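Local coordinates for protein MOR (Lactococcus phage TP901-1, PDB 6TRI) that probably works with the phage repressor CI as a modulator of repression in the lysis-lysogeny switch, and folds as a small all-helical helix-turn-helix domain, at residues 33-36 with 37-41; 8-11 with 12-16. One frame throughout, in Å; residues are numbered along the deposited sequence.

In the fold
Contact 1 (33-36 with 37-41) and contact 2 (8-11 with 12-16) are each a local packing of neighbouring turns within a single helix, 32-39 and 8-17 respectively, with centres about 14 Å apart. Both are partly buried, through Val35 and Lys38 in contact 1 and Leu10 and Ile14 in contact 2, but contact 2 is the more exposed. The two meet through Leu39 of contact 1, which packs against Leu10, Leu11 and Ile14 of contact 2. Chemically they part ways: contact 1 takes in a helix C-terminus, where a Schellman turn ends the helix, and a buried lysine, whereas contact 2 spans almost the whole of helix 8-17, from its first residue, its polar residues mostly at the surface.

Contact 1 (33-36 with 37-41); sequences RTVS and LKLND
Arg33 and Leu37, then Thr34 and Lys38, then Val35 and Leu39, are joined by successive backbone bonds of the last turns of helix 32-39. Leu37 N lies 3.0 Å from Arg33 O, and the straightest of these three backbone bonds is Leu39 N to Val35 O, at 2.9 Å with an N-H...O angle of 163°. The Lys38 N to Thr34 O bond is longer, 3.3 Å. Beyond Leu39 the helix stops: Asn40 leaves helical backbone angles, Asp41 takes a positive phi, and Asp41 N turns back to Lys38 O at 3.2 Å, while Lys42 N reaches Leu37 O, completing a Schellman motif.

Among the side chains, Val35 and Leu39 run alongside each other, pointing the same way. With Val35 CG1 anti to the backbone N (chi1 177°), that methyl comes to 3.7 Å from Leu39 CD1. Val35 also packs on Gln21 and Ala25 of helix 21-28. On another side of the helix, Thr34 and Lys38 do the same, and Thr34 CG2 touches Lys38 CE at 3.5 Å. Past that methyl the lysine bends at its last torsion (chi4 -64°), and its ammonium goes to Glu49 in a salt bridge and to the carbonyl of Thr44; Thr34 OG1 bonds to Ser31 instead. The Asn40 amide swings back over the helix end to Ser36 O, although the modelled 2.4 Å from ND2 is too short to be trusted in detail.

Apolar branches seat helix 32-39 against helices 21-28 and 8-17, consistent with 21-28 and 32-39 forming the helix-turn-helix. The Arg33 side chain lies about 4 Å from a sulfate ion, probably from the crystallisation liquor. The buried, paired lysine ties the helix to the segment that follows, and the Schellman turn closes its end.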
# COMPACT_ATOMS: atom_id res chain seq x y z
N ARG B 33 18.58 2.16 8.89
CA ARG B 33 18.51 3.41 8.13
C ARG B 33 17.37 3.35 7.11
O ARG B 33 16.70 4.35 6.86
CB ARG B 33 19.83 3.69 7.41
CG ARG B 33 19.80 4.96 6.59
CD ARG B 33 20.96 5.01 5.60
NE ARG B 33 22.25 5.04 6.27
CZ ARG B 33 23.40 4.72 5.68
NH1 ARG B 33 23.40 4.34 4.42
NH2 ARG B 33 24.53 4.79 6.36
N THR B 34 17.17 2.17 6.53
CA THR B 34 16.06 1.96 5.61
C THR B 34 14.73 2.14 6.33
O THR B 34 13.83 2.81 5.84
CB THR B 34 16.13 0.57 4.97
OG1 THR B 34 17.34 0.45 4.21
CG2 THR B 34 14.95 0.33 4.06
N VAL B 35 14.63 1.53 7.51
CA VAL B 35 13.42 1.61 8.32
C VAL B 35 13.19 3.04 8.80
O VAL B 35 12.06 3.53 8.79
CB VAL B 35 13.50 0.67 9.53
CG1 VAL B 35 12.27 0.81 10.40
CG2 VAL B 35 13.65 -0.77 9.06
N SER B 36 14.26 3.70 9.21
CA SER B 36 14.18 5.09 9.66
C SER B 36 13.63 6.02 8.58
O SER B 36 12.77 6.86 8.86
CB SER B 36 15.56 5.58 10.10
OG SER B 36 15.52 6.97 10.35
N LEU B 37 14.13 5.88 7.36
CA LEU B 37 13.70 6.73 6.25
C LEU B 37 12.23 6.49 5.88
O LEU B 37 11.56 7.38 5.37
CB LEU B 37 14.58 6.50 5.02
CG LEU B 37 16.05 6.92 5.11
CD1 LEU B 37 16.79 6.48 3.86
CD2 LEU B 37 16.17 8.42 5.29
N LYS B 38 11.74 5.28 6.15
CA LYS B 38 10.36 4.95 5.83
C LYS B 38 9.41 5.42 6.93
O LYS B 38 8.33 5.94 6.64
CB LYS B 38 10.21 3.45 5.60
CG LYS B 38 10.87 2.99 4.31
CD LYS B 38 10.91 1.48 4.20
CE LYS B 38 11.67 1.06 2.95
NZ LYS B 38 10.99 1.50 1.71
N LEU B 39 9.82 5.25 8.18
CA LEU B 39 9.01 5.70 9.31
C LEU B 39 8.98 7.22 9.40
O LEU B 39 8.11 7.80 10.05
CB LEU B 39 9.52 5.11 10.62
CG LEU B 39 9.41 3.59 10.75
CD1 LEU B 39 9.97 3.12 12.09
CD2 LEU B 39 7.96 3.16 10.61
N ASN B 40 9.94 7.86 8.74
CA ASN B 40 10.01 9.32 8.73
C ASN B 40 9.57 9.88 7.38
O ASN B 40 9.88 11.02 7.05
CB ASN B 40 11.42 9.78 9.08
CG ASN B 40 11.78 9.49 10.53
OD1 ASN B 40 11.53 10.31 11.42
ND2 ASN B 40 12.35 8.32 10.78
N ASP B 41 8.86 9.05 6.62
CA ASP B 41 8.19 9.45 5.40
C ASP B 41 9.12 10.11 4.37
O ASP B 41 8.71 11.00 3.63
CB ASP B 41 7.04 10.41 5.73
CG ASP B 41 5.94 10.37 4.69
OD1 ASP B 41 5.53 9.26 4.29
OD2 ASP B 41 5.47 11.45 4.28

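Contact 2 (8-11 with 12-16); sequences SSLL and GKITE
Leu10 and Ile14 make the apolar part of this contact, one turn apart on helix 8-17. Ile14 is the side chain to follow. Its CB sits over two carbonyl oxygens of the preceding turn, 3.7 Å from Leu10 O and slightly farther from Leu11 O. CG1 lies beside the backbone N (chi1 -70°), which brings it down to 3.3 Å from Leu10 O, the same oxygen that accepts Ile14 N at 3.1 Å. From there the chain runs on extended (chi2 175°), and CD1 ends 4.0 Å from Leu10 CG. The two side chains cross at a slant, with CG the nearest leucine atom.

Thr15 does something different on the outer side. Its hydroxyl folds back to Leu11 O, 3.0 Å from OG1, while Thr15 N reaches that same Leu11 O at 3.2 Å. The two donors arrive from opposite faces of the carbonyl plane, so one oxygen is gripped twice and the hydroxyl is held by its own helix. Lys13, coiled through its middle torsions, touches Tyr67 and reaches Glu16 in a long salt bridge, 3.8 Å from NZ to OE2; a second ammonium, that of Lys17, lies close by. At the start of the helix, Ser8 OG bonds to Asp6.

The domain has no strands. Leu10 packs on Trp45, on Leu57 of helix 47-57 and on Tyr67 and Phe68 of helix 64-68, Ile14 also meets Leu57, and Leu39 touches Leu10, Leu11 and Ile14, so the apolar face of this first helix lies against helices 32-39, 47-57 and 64-68.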
# COMPACT_ATOMS: atom_id res chain seq x y z
N SER B 8 1.70 7.27 13.53
CA SER B 8 1.58 7.23 14.99
C SER B 8 1.20 5.84 15.49
O SER B 8 1.93 5.26 16.30
CB SER B 8 0.54 8.25 15.47
OG SER B 8 1.01 9.57 15.30
N SER B 9 0.08 5.32 15.00
CA SER B 9 -0.40 4.00 15.41
C SER B 9 0.65 2.91 15.14
O SER B 9 0.85 2.02 15.97
CB SER B 9 -1.70 3.65 14.68
OG SER B 9 -2.73 4.56 15.02
N LEU B 10 1.30 2.99 13.99
CA LEU B 10 2.31 2.01 13.60
C LEU B 10 3.48 2.01 14.58
O LEU B 10 3.97 0.95 14.97
CB LEU B 10 2.81 2.28 12.18
CG LEU B 10 3.91 1.36 11.65
CD1 LEU B 10 3.47 -0.10 11.71
CD2 LEU B 10 4.30 1.74 10.23
N LEU B 11 3.92 3.20 14.97
CA LEU B 11 5.04 3.34 15.91
C LEU B 11 4.68 2.75 17.27
O LEU B 11 5.56 2.30 18.00
CB LEU B 11 5.44 4.81 16.06
CG LEU B 11 6.00 5.47 14.79
CD1 LEU B 11 6.25 6.95 15.02
CD2 LEU B 11 7.27 4.78 14.34
N GLY B 12 3.40 2.76 17.60
CA GLY B 12 2.93 2.19 18.84
C GLY B 12 3.14 0.69 18.88
O GLY B 12 3.67 0.15 19.85
N LYS B 13 2.72 0.02 17.81
CA LYS B 13 2.83 -1.44 17.72
C LYS B 13 4.28 -1.88 17.71
O LYS B 13 4.63 -2.92 18.26
CB LYS B 13 2.11 -1.96 16.47
CG LYS B 13 0.61 -1.72 16.46
CD LYS B 13 -0.10 -2.57 17.51
CE LYS B 13 0.13 -4.05 17.26
NZ LYS B 13 -0.74 -4.90 18.13
N ILE B 14 5.13 -1.08 17.07
CA ILE B 14 6.55 -1.39 16.96
C ILE B 14 7.23 -1.37 18.32
O ILE B 14 8.04 -2.25 18.64
CB ILE B 14 7.25 -0.41 16.01
CG1 ILE B 14 6.78 -0.66 14.58
CG2 ILE B 14 8.76 -0.53 16.12
CD1 ILE B 14 7.31 0.33 13.57
N THR B 15 6.89 -0.38 19.14
CA THR B 15 7.40 -0.29 20.50
C THR B 15 6.88 -1.44 21.35
O THR B 15 7.61 -2.05 22.13
CB THR B 15 7.02 1.05 21.16
OG1 THR B 15 7.41 2.13 20.32
CG2 THR B 15 7.69 1.19 22.52
N GLU B 16 5.59 -1.73 21.18
CA GLU B 16 4.91 -2.79 21.91
C GLU B 16 5.43 -4.18 21.54
O GLU B 16 5.69 -5.00 22.42
CB GLU B 16 3.40 -2.71 21.65
CG GLU B 16 2.61 -3.94 22.08
CD GLU B 16 1.17 -3.88 21.60
OE1 GLU B 16 0.75 -2.83 21.08
OE2 GLU B 16 0.45 -4.90 21.74